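Local coordinates for protein phenolic acid decarboxylase (Sedimentibacter hydroxybenzoicus, PDB 7AE5) that catalyses the reversible, non-oxidative decarboxylation of 4-hydroxybenzoate and 3,4-dihydroxybenzoate under anaerobic conditions, as a UbiD-family enzyme using prenylated FMN and manganese, at residues Ile123-Ile128 with Val292-Ile297; Val260-Ile265 with Arg296-Thr301; His349-Ile354 with Met379-Ile384; Ile416-Pro421 with Met434-Ile439. All coordinates share one frame; numbering follows the deposited sequence.

Contact 1: residues Ile123-Ile128 with Val292-Ile297; sequences INLFEI and VKIDRI
I123 meets the strand 292-297 with both branches of its side chain, which its torsions send to different targets. CG1 lies anti to the carbonyl carbon (chi1 -80°), and the extended second torsion (174°) carries CD1 onto the strand backbone, while CG2, anti to the backbone N, is turned to the neighbouring isoleucines. The methyl CD1 of I123 comes within 3.2 Å of I294 O and equally close to D295 O, a snug fit against two carbonyl oxygens of the strand. CG2 of I123 lies 3.8 Å from CG2 of I294, the two side chains crossing at about a right angle, and 3.7 Å from CD1 of I297.

L125 completes the apolar cluster. It reaches I294 tip to tip, with L125 CD2 3.6 Å from I294 CD1, and the same methyl lies 3.7 Å from I297 CD1. I128 adds a looser touch, its CG1 4.3 Å from I297 CG2.

An Asx turn shapes the loop behind these residues: F126 N donates to N124 OD1 at 3.1 Å, approaching from well above the carboxamide plane. N124 and F126 also pack on V15 of the ShdD chain. On the strand, D295 and R296 together oppose E262 in a classic beta bulge; their polar ends are engaged by H264 and D246 respectively.

No hydrogen bond joins the two segments. The loop is therefore held to this strand of the Rift-related domain by methyl packing, and its polar organisation is internal to the turn or directed to other parts of the fold.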
loop_
_atom_site.group_PDB
_atom_site.type_symbol
_atom_site.label_atom_id
_atom_site.label_comp_id
_atom_site.label_asym_id
_atom_site.label_seq_id
_atom_site.Cartn_x
_atom_site.Cartn_y
_atom_site.Cartn_z
ATOM N N ILE C 123 28.957 -55.697 15.154
ATOM C CA ILE C 123 29.194 -54.304 14.797
ATOM C C ILE C 123 28.669 -53.401 15.900
ATOM O O ILE C 123 27.495 -53.469 16.281
ATOM C CB ILE C 123 28.552 -53.982 13.447
ATOM C CG1 ILE C 123 29.444 -54.491 12.319
ATOM C CG2 ILE C 123 28.311 -52.486 13.305
ATOM C CD1 ILE C 123 28.831 -54.340 10.974
ATOM N N ASN C 124 29.549 -52.552 16.427
ATOM C CA ASN C 124 29.217 -51.616 17.494
ATOM C C ASN C 124 29.795 -50.261 17.110
ATOM O O ASN C 124 31.017 -50.078 17.129
ATOM C CB ASN C 124 29.771 -52.096 18.838
ATOM C CG ASN C 124 29.223 -51.308 20.014
ATOM O OD1 ASN C 124 28.536 -50.303 19.840
ATOM N ND2 ASN C 124 29.532 -51.765 21.222
ATOM N N LEU C 125 28.918 -49.319 16.750
ATOM C CA LEU C 125 29.381 -47.994 16.354
ATOM C C LEU C 125 30.037 -47.255 17.510
ATOM O O LEU C 125 30.881 -46.381 17.285
ATOM C CB LEU C 125 28.219 -47.166 15.803
ATOM C CG LEU C 125 27.584 -47.640 14.497
ATOM C CD1 LEU C 125 26.181 -47.069 14.351
ATOM C CD2 LEU C 125 28.455 -47.250 13.316
ATOM N N PHE C 126 29.671 -47.590 18.749
ATOM C CA PHE C 126 30.210 -46.867 19.894
ATOM C C PHE C 126 31.677 -47.198 20.135
ATOM O O PHE C 126 32.420 -46.358 20.655
ATOM C CB PHE C 126 29.376 -47.163 21.137
ATOM C CG PHE C 126 28.026 -46.512 21.122
ATOM C CD1 PHE C 126 26.954 -47.125 20.497
ATOM C CD2 PHE C 126 27.831 -45.281 21.722
ATOM C CE1 PHE C 126 25.709 -46.525 20.479
ATOM C CE2 PHE C 126 26.590 -44.676 21.709
ATOM C CZ PHE C 126 25.528 -45.297 21.086
ATOM N N GLU C 127 32.115 -48.404 19.766
ATOM C CA GLU C 127 33.532 -48.732 19.860
ATOM C C GLU C 127 34.358 -48.060 18.772
ATOM O O GLU C 127 35.589 -48.162 18.801
ATOM C CB GLU C 127 33.728 -50.249 19.809
ATOM C CG GLU C 127 33.711 -50.910 21.179
ATOM C CD GLU C 127 33.378 -52.390 21.120
ATOM O OE1 GLU C 127 33.192 -52.919 20.003
ATOM O OE2 GLU C 127 33.302 -53.024 22.195
ATOM N N ILE C 128 33.716 -47.378 17.828
ATOM C CA ILE C 128 34.395 -46.631 16.778
ATOM C C ILE C 128 34.202 -45.129 16.954
ATOM O O ILE C 128 35.160 -44.358 16.887
ATOM C CB ILE C 128 33.918 -47.086 15.380
ATOM C CG1 ILE C 128 34.278 -48.553 15.139
ATOM C CG2 ILE C 128 34.514 -46.198 14.294
ATOM C CD1 ILE C 128 35.743 -48.863 15.338
ATOM N N VAL C 292 18.630 -47.894 8.518
ATOM C CA VAL C 292 19.704 -48.532 7.773
ATOM C C VAL C 292 20.384 -49.532 8.695
ATOM O O VAL C 292 20.772 -49.186 9.818
ATOM C CB VAL C 292 20.718 -47.498 7.243
ATOM C CG1 VAL C 292 21.897 -48.187 6.541
ATOM C CG2 VAL C 292 20.037 -46.510 6.313
ATOM N N LYS C 293 20.521 -50.769 8.230
ATOM C CA LYS C 293 21.350 -51.745 8.917
ATOM C C LYS C 293 22.784 -51.581 8.440
ATOM O O LYS C 293 23.031 -51.379 7.250
ATOM C CB LYS C 293 20.866 -53.173 8.661
ATOM C CG LYS C 293 21.440 -54.195 9.628
ATOM C CD LYS C 293 20.883 -55.581 9.364
ATOM C CE LYS C 293 20.381 -56.226 10.646
ATOM N NZ LYS C 293 21.474 -56.441 11.635
ATOM N N ILE C 294 23.723 -51.643 9.374
ATOM C CA ILE C 294 25.136 -51.450 9.075
ATOM C C ILE C 294 25.777 -52.830 9.014
ATOM O O ILE C 294 25.895 -53.518 10.034
ATOM C CB ILE C 294 25.808 -50.541 10.112
ATOM C CG1 ILE C 294 25.461 -49.083 9.807
ATOM C CG2 ILE C 294 27.318 -50.729 10.102
ATOM C CD1 ILE C 294 25.955 -48.107 10.837
ATOM N N ASP C 295 26.167 -53.247 7.808
ATOM C CA ASP C 295 26.667 -54.596 7.578
ATOM C C ASP C 295 28.173 -54.720 7.770
ATOM O O ASP C 295 28.656 -55.808 8.106
ATOM C CB ASP C 295 26.301 -55.060 6.165
ATOM C CG ASP C 295 24.804 -55.063 5.919
ATOM O OD1 ASP C 295 24.100 -55.885 6.543
ATOM O OD2 ASP C 295 24.334 -54.245 5.101
ATOM N N ARG C 296 28.926 -53.641 7.570
ATOM C CA ARG C 296 30.369 -53.686 7.759
ATOM C C ARG C 296 30.887 -52.282 8.033
ATOM O O ARG C 296 30.371 -51.299 7.495
ATOM C CB ARG C 296 31.081 -54.287 6.542
ATOM C CG ARG C 296 32.585 -54.440 6.721
ATOM C CD ARG C 296 33.284 -54.695 5.399
ATOM N NE ARG C 296 33.116 -56.072 4.951
ATOM C CZ ARG C 296 34.117 -56.885 4.636
ATOM N NH1 ARG C 296 35.377 -56.489 4.707
ATOM N NH2 ARG C 296 33.846 -58.124 4.237
ATOM N N ILE C 297 31.914 -52.206 8.878
ATOM C CA ILE C 297 32.610 -50.963 9.182
ATOM C C ILE C 297 34.065 -51.120 8.766
ATOM O O ILE C 297 34.719 -52.100 9.140
ATOM C CB ILE C 297 32.515 -50.601 10.676
ATOM C CG1 ILE C 297 31.094 -50.168 11.034
ATOM C CG2 ILE C 297 33.510 -49.501 11.027
ATOM C CD1 ILE C 297 30.873 -49.985 12.519
#

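Contact 2: residues Val260-Ile265 with Arg296-Thr301; sequences VLEGHI and RITHRT
V260 and T298, L261 and I297, and E262 and R296 form three successive antiparallel pairs, with the short strand axes 4.9 Å apart and running at 163°. Backbone hydrogen bonds supply the first kind of interaction. In the V260-T298 pair V260 N donates to T298 O at 2.7 Å, and the reciprocal bond from T298 N to V260 O closes the ring. The E262-R296 pair repeats it, with E262 N to R296 O at 2.9 Å and R296 N donating back to E262 O. Between them lies the non-hydrogen-bonded pair L261-I297, where I297 CA approaches V260 O at 3.4 Å in a CA-H...O contact.

Apolar packing is concentrated at that middle pair. L261 and I297 lie side by side on one face, pointing the same way, and L261 CD2 touches I297 CG1 at 3.5 Å.

The other face is mixed: V260 lies beside T298, with E262 and R296 further along. T298 OG1 takes the crowded position between the backbone N and the carbonyl carbon (chi1 84°), which sets it 3.3 Å from V260 CB; the hydroxyl itself bonds C114 O. E262, its chain extended beyond CG, accepts with its carboxylate from the backbone nitrogens of D246 and L247. Its OE1 stays 4.8 Å from R296 NE, beyond direct contact, and R296 makes its salt bridge with D246 instead.

Within the large antiparallel sheet of the Rift-related domain, strand 259-265 lies between strands 201-207 and 287-299. L261 packs on I205 and I207 of the former, while I297 touches I119 of strand 117-119, which pairs antiparallel with strand 287-299.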
loop_
_atom_site.group_PDB
_atom_site.type_symbol
_atom_site.label_atom_id
_atom_site.label_comp_id
_atom_site.label_asym_id
_atom_site.label_seq_id
_atom_site.Cartn_x
_atom_site.Cartn_y
_atom_site.Cartn_z
ATOM N N VAL C 260 34.096 -45.696 7.440
ATOM C CA VAL C 260 33.154 -46.010 6.371
ATOM C C VAL C 260 32.132 -46.998 6.916
ATOM O O VAL C 260 32.502 -48.040 7.466
ATOM C CB VAL C 260 33.856 -46.591 5.128
ATOM C CG1 VAL C 260 32.835 -46.905 4.045
ATOM C CG2 VAL C 260 34.909 -45.624 4.607
ATOM N N LEU C 261 30.853 -46.668 6.766
ATOM C CA LEU C 261 29.755 -47.506 7.242
ATOM C C LEU C 261 29.034 -48.076 6.026
ATOM O O LEU C 261 28.247 -47.380 5.378
ATOM C CB LEU C 261 28.800 -46.710 8.126
ATOM C CG LEU C 261 29.409 -45.938 9.296
ATOM C CD1 LEU C 261 28.314 -45.351 10.170
ATOM C CD2 LEU C 261 30.309 -46.845 10.110
ATOM N N GLU C 262 29.302 -49.341 5.720
ATOM C CA GLU C 262 28.635 -50.019 4.620
ATOM C C GLU C 262 27.396 -50.735 5.141
ATOM O O GLU C 262 27.471 -51.493 6.114
ATOM C CB GLU C 262 29.583 -51.005 3.938
ATOM C CG GLU C 262 30.851 -50.355 3.411
ATOM C CD GLU C 262 31.784 -51.343 2.742
ATOM O OE1 GLU C 262 31.316 -52.431 2.345
ATOM O OE2 GLU C 262 32.987 -51.029 2.611
ATOM N N GLY C 263 26.264 -50.483 4.503
ATOM C CA GLY C 263 25.028 -51.084 4.944
ATOM C C GLY C 263 23.941 -50.957 3.905
ATOM O O GLY C 263 24.212 -50.762 2.719
ATOM N N HIS C 264 22.696 -51.062 4.367
ATOM C CA HIS C 264 21.558 -51.038 3.463
ATOM C C HIS C 264 20.332 -50.496 4.179
ATOM O O HIS C 264 20.154 -50.701 5.383
ATOM C CB HIS C 264 21.249 -52.434 2.906
ATOM C CG HIS C 264 20.832 -53.422 3.951
ATOM N ND1 HIS C 264 21.709 -54.324 4.516
ATOM C CD2 HIS C 264 19.631 -53.652 4.534
ATOM C CE1 HIS C 264 21.067 -55.067 5.400
ATOM N NE2 HIS C 264 19.804 -54.679 5.429
ATOM N N ILE C 265 19.481 -49.809 3.418
ATOM C CA ILE C 265 18.162 -49.443 3.916
ATOM C C ILE C 265 17.325 -50.704 4.074
ATOM O O ILE C 265 17.232 -51.527 3.154
ATOM C CB ILE C 265 17.484 -48.440 2.972
ATOM C CG1 ILE C 265 18.447 -47.306 2.615
ATOM C CG2 ILE C 265 16.210 -47.899 3.605
ATOM C CD1 ILE C 265 17.763 -46.076 2.057
ATOM N N ARG C 296 28.926 -53.641 7.570
ATOM C CA ARG C 296 30.369 -53.686 7.759
ATOM C C ARG C 296 30.887 -52.282 8.033
ATOM O O ARG C 296 30.371 -51.299 7.495
ATOM C CB ARG C 296 31.081 -54.287 6.542
ATOM C CG ARG C 296 32.585 -54.440 6.721
ATOM C CD ARG C 296 33.284 -54.695 5.399
ATOM N NE ARG C 296 33.116 -56.072 4.951
ATOM C CZ ARG C 296 34.117 -56.885 4.636
ATOM N NH1 ARG C 296 35.377 -56.489 4.707
ATOM N NH2 ARG C 296 33.846 -58.124 4.237
ATOM N N ILE C 297 31.914 -52.206 8.878
ATOM C CA ILE C 297 32.610 -50.963 9.182
ATOM C C ILE C 297 34.065 -51.120 8.766
ATOM O O ILE C 297 34.719 -52.100 9.140
ATOM C CB ILE C 297 32.515 -50.601 10.676
ATOM C CG1 ILE C 297 31.094 -50.168 11.034
ATOM C CG2 ILE C 297 33.510 -49.501 11.027
ATOM C CD1 ILE C 297 30.873 -49.985 12.519
ATOM N N THR C 298 34.566 -50.165 7.985
ATOM C CA THR C 298 35.979 -50.074 7.645
ATOM C C THR C 298 36.488 -48.707 8.080
ATOM O O THR C 298 35.869 -47.687 7.764
ATOM C CB THR C 298 36.215 -50.277 6.144
ATOM O OG1 THR C 298 36.023 -49.036 5.454
ATOM C CG2 THR C 298 35.255 -51.318 5.584
ATOM N N HIS C 299 37.606 -48.686 8.803
ATOM C CA HIS C 299 38.074 -47.437 9.387
ATOM C C HIS C 299 39.593 -47.428 9.482
ATOM O O HIS C 299 40.237 -48.479 9.550
ATOM C CB HIS C 299 37.456 -47.208 10.771
ATOM C CG HIS C 299 37.947 -48.156 11.821
ATOM N ND1 HIS C 299 39.117 -47.953 12.521
ATOM C CD2 HIS C 299 37.424 -49.314 12.291
ATOM C CE1 HIS C 299 39.292 -48.942 13.379
ATOM N NE2 HIS C 299 38.280 -49.783 13.258
ATOM N N ARG C 300 40.152 -46.220 9.486
ATOM C CA ARG C 300 41.577 -46.033 9.699
ATOM C C ARG C 300 41.934 -46.342 11.152
ATOM O O ARG C 300 41.070 -46.440 12.025
ATOM C CB ARG C 300 41.986 -44.604 9.345
ATOM C CG ARG C 300 41.441 -44.111 8.016
ATOM C CD ARG C 300 41.877 -42.685 7.729
ATOM N NE ARG C 300 43.308 -42.498 7.935
ATOM C CZ ARG C 300 44.029 -41.546 7.359
ATOM N NH1 ARG C 300 43.486 -40.676 6.525
ATOM N NH2 ARG C 300 45.329 -41.463 7.631
ATOM N N THR C 301 43.230 -46.498 11.408
ATOM C CA THR C 301 43.689 -46.763 12.764
ATOM C C THR C 301 43.576 -45.499 13.609
ATOM O O THR C 301 44.040 -44.428 13.208
ATOM C CB THR C 301 45.129 -47.270 12.750
ATOM O OG1 THR C 301 45.219 -48.424 11.906
ATOM C CG2 THR C 301 45.574 -47.643 14.157
#

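Contact 3: residues His349-Ile354 with Met379-Ile384; sequences HGIGVI and MPYSKI
H349 and Y381 pair their rings obliquely in a beta-alpha-beta crossover, in which helices 364-372 and 378-381 connect the parallel neighbours 352-357 and 384-388; H349 lies just before strand 352-357 and Y381 at the end of helix 378-381. The ring centroids are 5.1 Å apart and the planes are inclined at 59°. A water bridges the two side chains, 2.8 Å from H349 ND1, in the imidazole plane, and 3.0 Å from Y381 OH. H377 stacks on Y381, and F279 meets H349 edge-to-face.

I351 sets its CG1 near the plane of the Y381 ring, at the edge, while its CG2 packs 3.7 Å from K383 CB. The lysine then bends at chi3 (62°), and its NZ reaches D426 and V408 O of the second subunit.

S382, just past the helix, turns OG back onto G350 O at 2.8 Å, where the same hydroxyl also abuts V353 CG2. I351 O is gripped twice: K383 N, 2.8 Å from I351 O, uses an in-plane lone pair, and I384 N, 3.1 Å from I351 O, makes a nearly straight bond (174°). The strand pairing is carried on by V353 N, 2.8 Å from I384 O.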
loop_
_atom_site.group_PDB
_atom_site.type_symbol
_atom_site.label_atom_id
_atom_site.label_comp_id
_atom_site.label_asym_id
_atom_site.label_seq_id
_atom_site.Cartn_x
_atom_site.Cartn_y
_atom_site.Cartn_z
ATOM N N HIS C 349 20.007 -20.791 3.556
ATOM C CA HIS C 349 19.903 -21.449 2.252
ATOM C C HIS C 349 19.337 -20.511 1.191
ATOM O O HIS C 349 18.474 -20.885 0.396
ATOM C CB HIS C 349 19.069 -22.727 2.338
ATOM C CG HIS C 349 19.482 -23.779 1.357
ATOM N ND1 HIS C 349 18.917 -25.035 1.329
ATOM C CD2 HIS C 349 20.412 -23.762 0.371
ATOM C CE1 HIS C 349 19.479 -25.747 0.367
ATOM N NE2 HIS C 349 20.388 -24.997 -0.229
ATOM N N GLY C 350 19.821 -19.274 1.185
ATOM C CA GLY C 350 19.453 -18.348 0.136
ATOM C C GLY C 350 18.108 -17.679 0.290
ATOM O O GLY C 350 17.603 -17.113 -0.683
ATOM N N ILE C 351 17.499 -17.728 1.478
ATOM C CA ILE C 351 16.287 -16.943 1.685
ATOM C C ILE C 351 16.622 -15.456 1.683
ATOM O O ILE C 351 15.824 -14.631 1.225
ATOM C CB ILE C 351 15.572 -17.379 2.978
ATOM C CG1 ILE C 351 15.055 -18.811 2.831
ATOM C CG2 ILE C 351 14.409 -16.451 3.295
ATOM C CD1 ILE C 351 14.555 -19.422 4.120
ATOM N N GLY C 352 17.807 -15.092 2.165
ATOM C CA GLY C 352 18.326 -13.739 2.041
ATOM C C GLY C 352 19.431 -13.700 0.998
ATOM O O GLY C 352 20.363 -14.507 1.039
ATOM N N VAL C 353 19.308 -12.761 0.060
ATOM C CA VAL C 353 20.217 -12.671 -1.081
ATOM C C VAL C 353 20.634 -11.220 -1.267
ATOM O O VAL C 353 19.793 -10.316 -1.230
ATOM C CB VAL C 353 19.573 -13.211 -2.374
ATOM C CG1 VAL C 353 20.552 -13.128 -3.535
ATOM C CG2 VAL C 353 19.101 -14.643 -2.183
ATOM N N ILE C 354 21.930 -10.997 -1.472
ATOM C CA ILE C 354 22.470 -9.685 -1.804
ATOM C C ILE C 354 23.225 -9.811 -3.118
ATOM O O ILE C 354 24.179 -10.594 -3.219
ATOM C CB ILE C 354 23.385 -9.139 -0.695
ATOM C CG1 ILE C 354 22.742 -9.349 0.675
ATOM C CG2 ILE C 354 23.684 -7.665 -0.930
ATOM C CD1 ILE C 354 23.617 -8.932 1.820
ATOM N N MET C 379 13.386 -18.614 -6.905
ATOM C CA MET C 379 11.936 -18.485 -7.000
ATOM C C MET C 379 11.230 -18.871 -5.705
ATOM O O MET C 379 10.455 -18.061 -5.180
ATOM C CB MET C 379 11.372 -19.320 -8.153
ATOM C CG MET C 379 9.915 -19.038 -8.439
ATOM S SD MET C 379 9.379 -19.719 -10.005
ATOM C CE MET C 379 10.174 -18.559 -11.066
ATOM N N PRO C 380 11.434 -20.090 -5.159
ATOM C CA PRO C 380 10.713 -20.445 -3.931
ATOM C C PRO C 380 11.450 -20.066 -2.654
ATOM O O PRO C 380 10.813 -19.864 -1.618
ATOM C CB PRO C 380 10.564 -21.966 -4.053
ATOM C CG PRO C 380 11.785 -22.385 -4.781
ATOM C CD PRO C 380 12.155 -21.258 -5.707
ATOM N N TYR C 381 12.779 -19.965 -2.701
ATOM C CA TYR C 381 13.558 -19.740 -1.486
ATOM C C TYR C 381 13.739 -18.262 -1.158
ATOM O O TYR C 381 13.530 -17.844 -0.014
ATOM C CB TYR C 381 14.939 -20.395 -1.611
ATOM C CG TYR C 381 14.994 -21.851 -1.216
ATOM C CD1 TYR C 381 14.730 -22.853 -2.141
ATOM C CD2 TYR C 381 15.323 -22.224 0.080
ATOM C CE1 TYR C 381 14.789 -24.186 -1.785
ATOM C CE2 TYR C 381 15.383 -23.553 0.446
ATOM C CZ TYR C 381 15.116 -24.530 -0.491
ATOM O OH TYR C 381 15.174 -25.856 -0.130
ATOM N N SER C 382 14.132 -17.464 -2.144
ATOM C CA SER C 382 14.657 -16.125 -1.900
ATOM C C SER C 382 13.515 -15.181 -1.549
ATOM O O SER C 382 12.689 -14.849 -2.406
ATOM C CB SER C 382 15.420 -15.642 -3.126
ATOM O OG SER C 382 16.649 -16.335 -3.245
ATOM N N LYS C 383 13.469 -14.742 -0.293
ATOM C CA LYS C 383 12.426 -13.841 0.182
ATOM C C LYS C 383 12.884 -12.390 0.262
ATOM O O LYS C 383 12.115 -11.484 -0.076
ATOM C CB LYS C 383 11.923 -14.293 1.557
ATOM C CG LYS C 383 10.812 -13.427 2.124
ATOM C CD LYS C 383 10.313 -13.965 3.453
ATOM C CE LYS C 383 11.412 -13.955 4.502
ATOM N NZ LYS C 383 10.963 -14.541 5.795
ATOM N N ILE C 384 14.119 -12.145 0.690
ATOM C CA ILE C 384 14.651 -10.797 0.836
ATOM C C ILE C 384 15.825 -10.650 -0.120
ATOM O O ILE C 384 16.840 -11.344 0.023
ATOM C CB ILE C 384 15.075 -10.503 2.282
ATOM C CG1 ILE C 384 13.879 -10.681 3.219
ATOM C CG2 ILE C 384 15.639 -9.093 2.392
ATOM C CD1 ILE C 384 14.218 -10.547 4.685
HETATM O O HOH W 1 16.747 -26.495 2.285
#

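Contact 4: residues Ile416-Pro421 with Met434-Ile439; sequences IIENCP and MHTKMI
The H435 imidazole stands beside P421, whose carbonyl O approaches the ring obliquely and lies 3.2 Å from H435 CB. At ND1 of H435 the partner is K437 NZ, 3.1 Å away and tilted 20° from the ring plane; on the NE2 side D426 accepts. The N419 carboxamide meets a methyl: M434 bends at its second and third torsions (-74° and -58°), the third placing CE 3.3 Å from N419 OD1.

These groups border a beta bulge in an antiparallel pair. I417 and K437 exchange backbone hydrogen bonds, as do C420 and H435, with the register shifted by one where N419 takes left-handed backbone angles. K437 runs over C420, its CG 3.6 Å from C420 CB, before NZ reaches P421 O at 3.0 Å. I416 and M438 share the face opposite I417 and K437, I416 CD1 touching M438 CG at 3.5 Å; I416 CG2 is pressed to 3.5 Å from T436 CG2, tighter than usual.

With S382 O and M379 O, four acceptors surround the three N-H groups of buried K437, so at least one is shared or weakly served; this is consistent with a charged lysine and would favour a neutral H435 accepting at ND1.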
loop_
_atom_site.group_PDB
_atom_site.type_symbol
_atom_site.label_atom_id
_atom_site.label_comp_id
_atom_site.label_asym_id
_atom_site.label_seq_id
_atom_site.Cartn_x
_atom_site.Cartn_y
_atom_site.Cartn_z
ATOM N N ILE C 416 7.123 -4.836 -2.245
ATOM C CA ILE C 416 6.494 -5.922 -1.502
ATOM C C ILE C 416 5.526 -6.629 -2.442
ATOM O O ILE C 416 4.554 -6.022 -2.909
ATOM C CB ILE C 416 5.767 -5.395 -0.254
ATOM C CG1 ILE C 416 6.749 -4.696 0.689
ATOM C CG2 ILE C 416 5.058 -6.514 0.465
ATOM C CD1 ILE C 416 7.748 -5.629 1.319
ATOM N N ILE C 417 5.781 -7.908 -2.720
ATOM C CA ILE C 417 5.023 -8.668 -3.715
ATOM C C ILE C 417 4.411 -9.888 -3.037
ATOM O O ILE C 417 5.138 -10.766 -2.557
ATOM C CB ILE C 417 5.906 -9.085 -4.900
ATOM C CG1 ILE C 417 6.689 -7.883 -5.426
ATOM C CG2 ILE C 417 5.057 -9.690 -6.009
ATOM C CD1 ILE C 417 8.040 -8.241 -6.001
ATOM N N GLU C 418 3.082 -9.959 -3.029
ATOM C CA GLU C 418 2.355 -10.996 -2.311
ATOM C C GLU C 418 2.098 -12.222 -3.185
ATOM O O GLU C 418 2.138 -12.164 -4.417
ATOM C CB GLU C 418 1.020 -10.456 -1.796
ATOM C CG GLU C 418 1.144 -9.312 -0.812
ATOM C CD GLU C 418 -0.137 -9.079 -0.040
ATOM O OE1 GLU C 418 -1.109 -9.835 -0.257
ATOM O OE2 GLU C 418 -0.171 -8.141 0.786
ATOM N N ASN C 419 1.831 -13.344 -2.512
ATOM C CA ASN C 419 1.363 -14.577 -3.151
ATOM C C ASN C 419 2.368 -15.116 -4.168
ATOM O O ASN C 419 2.000 -15.595 -5.242
ATOM C CB ASN C 419 -0.009 -14.374 -3.795
ATOM C CG ASN C 419 -0.884 -15.600 -3.683
ATOM O OD1 ASN C 419 -0.896 -16.273 -2.651
ATOM N ND2 ASN C 419 -1.627 -15.900 -4.744
ATOM N N CYS C 420 3.641 -15.046 -3.823
ATOM C CA CYS C 420 4.733 -15.616 -4.593
ATOM C C CYS C 420 5.089 -16.989 -4.049
ATOM O O CYS C 420 4.648 -17.374 -2.962
ATOM C CB CYS C 420 5.941 -14.680 -4.540
ATOM S SG CYS C 420 5.691 -13.138 -5.435
ATOM N N PRO C 421 5.877 -17.779 -4.786
ATOM C CA PRO C 421 6.284 -19.084 -4.256
ATOM C C PRO C 421 7.148 -18.922 -3.017
ATOM O O PRO C 421 7.916 -17.967 -2.886
ATOM C CB PRO C 421 7.073 -19.713 -5.412
ATOM C CG PRO C 421 6.641 -18.969 -6.623
ATOM C CD PRO C 421 6.390 -17.573 -6.151
ATOM N N MET C 434 3.991 -20.199 1.140
ATOM C CA MET C 434 3.901 -19.058 0.244
ATOM C C MET C 434 4.725 -17.902 0.792
ATOM O O MET C 434 4.855 -17.728 2.008
ATOM C CB MET C 434 2.448 -18.613 0.050
ATOM C CG MET C 434 1.518 -19.735 -0.355
ATOM S SD MET C 434 1.749 -20.212 -2.079
ATOM C CE MET C 434 1.446 -18.653 -2.908
ATOM N N HIS C 435 5.285 -17.115 -0.119
ATOM C CA HIS C 435 6.110 -15.974 0.236
ATOM C C HIS C 435 5.438 -14.677 -0.182
ATOM O O HIS C 435 4.716 -14.615 -1.181
ATOM C CB HIS C 435 7.491 -16.045 -0.426
ATOM C CG HIS C 435 8.555 -16.629 0.448
ATOM N ND1 HIS C 435 9.700 -17.204 -0.061
ATOM C CD2 HIS C 435 8.648 -16.733 1.794
ATOM C CE1 HIS C 435 10.454 -17.635 0.934
ATOM N NE2 HIS C 435 9.837 -17.362 2.071
ATOM N N THR C 436 5.674 -13.646 0.611
ATOM C CA THR C 436 5.549 -12.267 0.169
ATOM C C THR C 436 6.974 -11.753 0.021
ATOM O O THR C 436 7.703 -11.644 1.011
ATOM C CB THR C 436 4.742 -11.428 1.153
ATOM O OG1 THR C 436 3.354 -11.746 1.019
ATOM C CG2 THR C 436 4.935 -9.967 0.852
ATOM N N LYS C 437 7.383 -11.483 -1.214
ATOM C CA LYS C 437 8.772 -11.151 -1.492
ATOM C C LYS C 437 9.059 -9.689 -1.175
ATOM O O LYS C 437 8.177 -8.827 -1.250
ATOM C CB LYS C 437 9.110 -11.432 -2.957
ATOM C CG LYS C 437 8.785 -12.841 -3.424
ATOM C CD LYS C 437 9.706 -13.874 -2.805
ATOM C CE LYS C 437 9.581 -15.214 -3.515
ATOM N NZ LYS C 437 10.436 -16.261 -2.891
ATOM N N MET C 438 10.314 -9.415 -0.823
ATOM C CA MET C 438 10.782 -8.058 -0.572
ATOM C C MET C 438 12.025 -7.801 -1.408
ATOM O O MET C 438 13.055 -8.455 -1.215
ATOM C CB MET C 438 11.076 -7.827 0.914
ATOM C CG MET C 438 11.173 -6.352 1.276
ATOM S SD MET C 438 11.676 -5.998 2.972
ATOM C CE MET C 438 12.047 -7.632 3.590
ATOM N N ILE C 439 11.921 -6.857 -2.338
ATOM C CA ILE C 439 13.037 -6.423 -3.168
ATOM C C ILE C 439 13.470 -5.046 -2.690
ATOM O O ILE C 439 12.637 -4.143 -2.548
ATOM C CB ILE C 439 12.654 -6.388 -4.658
ATOM C CG1 ILE C 439 12.182 -7.763 -5.128
ATOM C CG2 ILE C 439 13.822 -5.903 -5.499
ATOM C CD1 ILE C 439 11.637 -7.751 -6.541
#

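In the fold
Contacts 1 and 2 share R296 and I297 on strand 287-299, their centres 7 Å apart, and D295 OD2 joins them by its 2.7 Å bond to H264 ND1. Contacts 3 and 4 form a second pair, centres 11 Å apart, in the mixed sheet of the C-terminal domain: K383 O meets M438 N at 2.8 Å and S382 O meets K437 NZ at 2.7 Å. The pairs lie on opposite sides of the chain's centre, contacts 1 and 3 having centres 39 Å apart. None touches the predicted cofactor and metal site: between side chains, V260 is about 11 Å from V164, H349 about 9 Å from T166 and Y381 about 8 Å from H185.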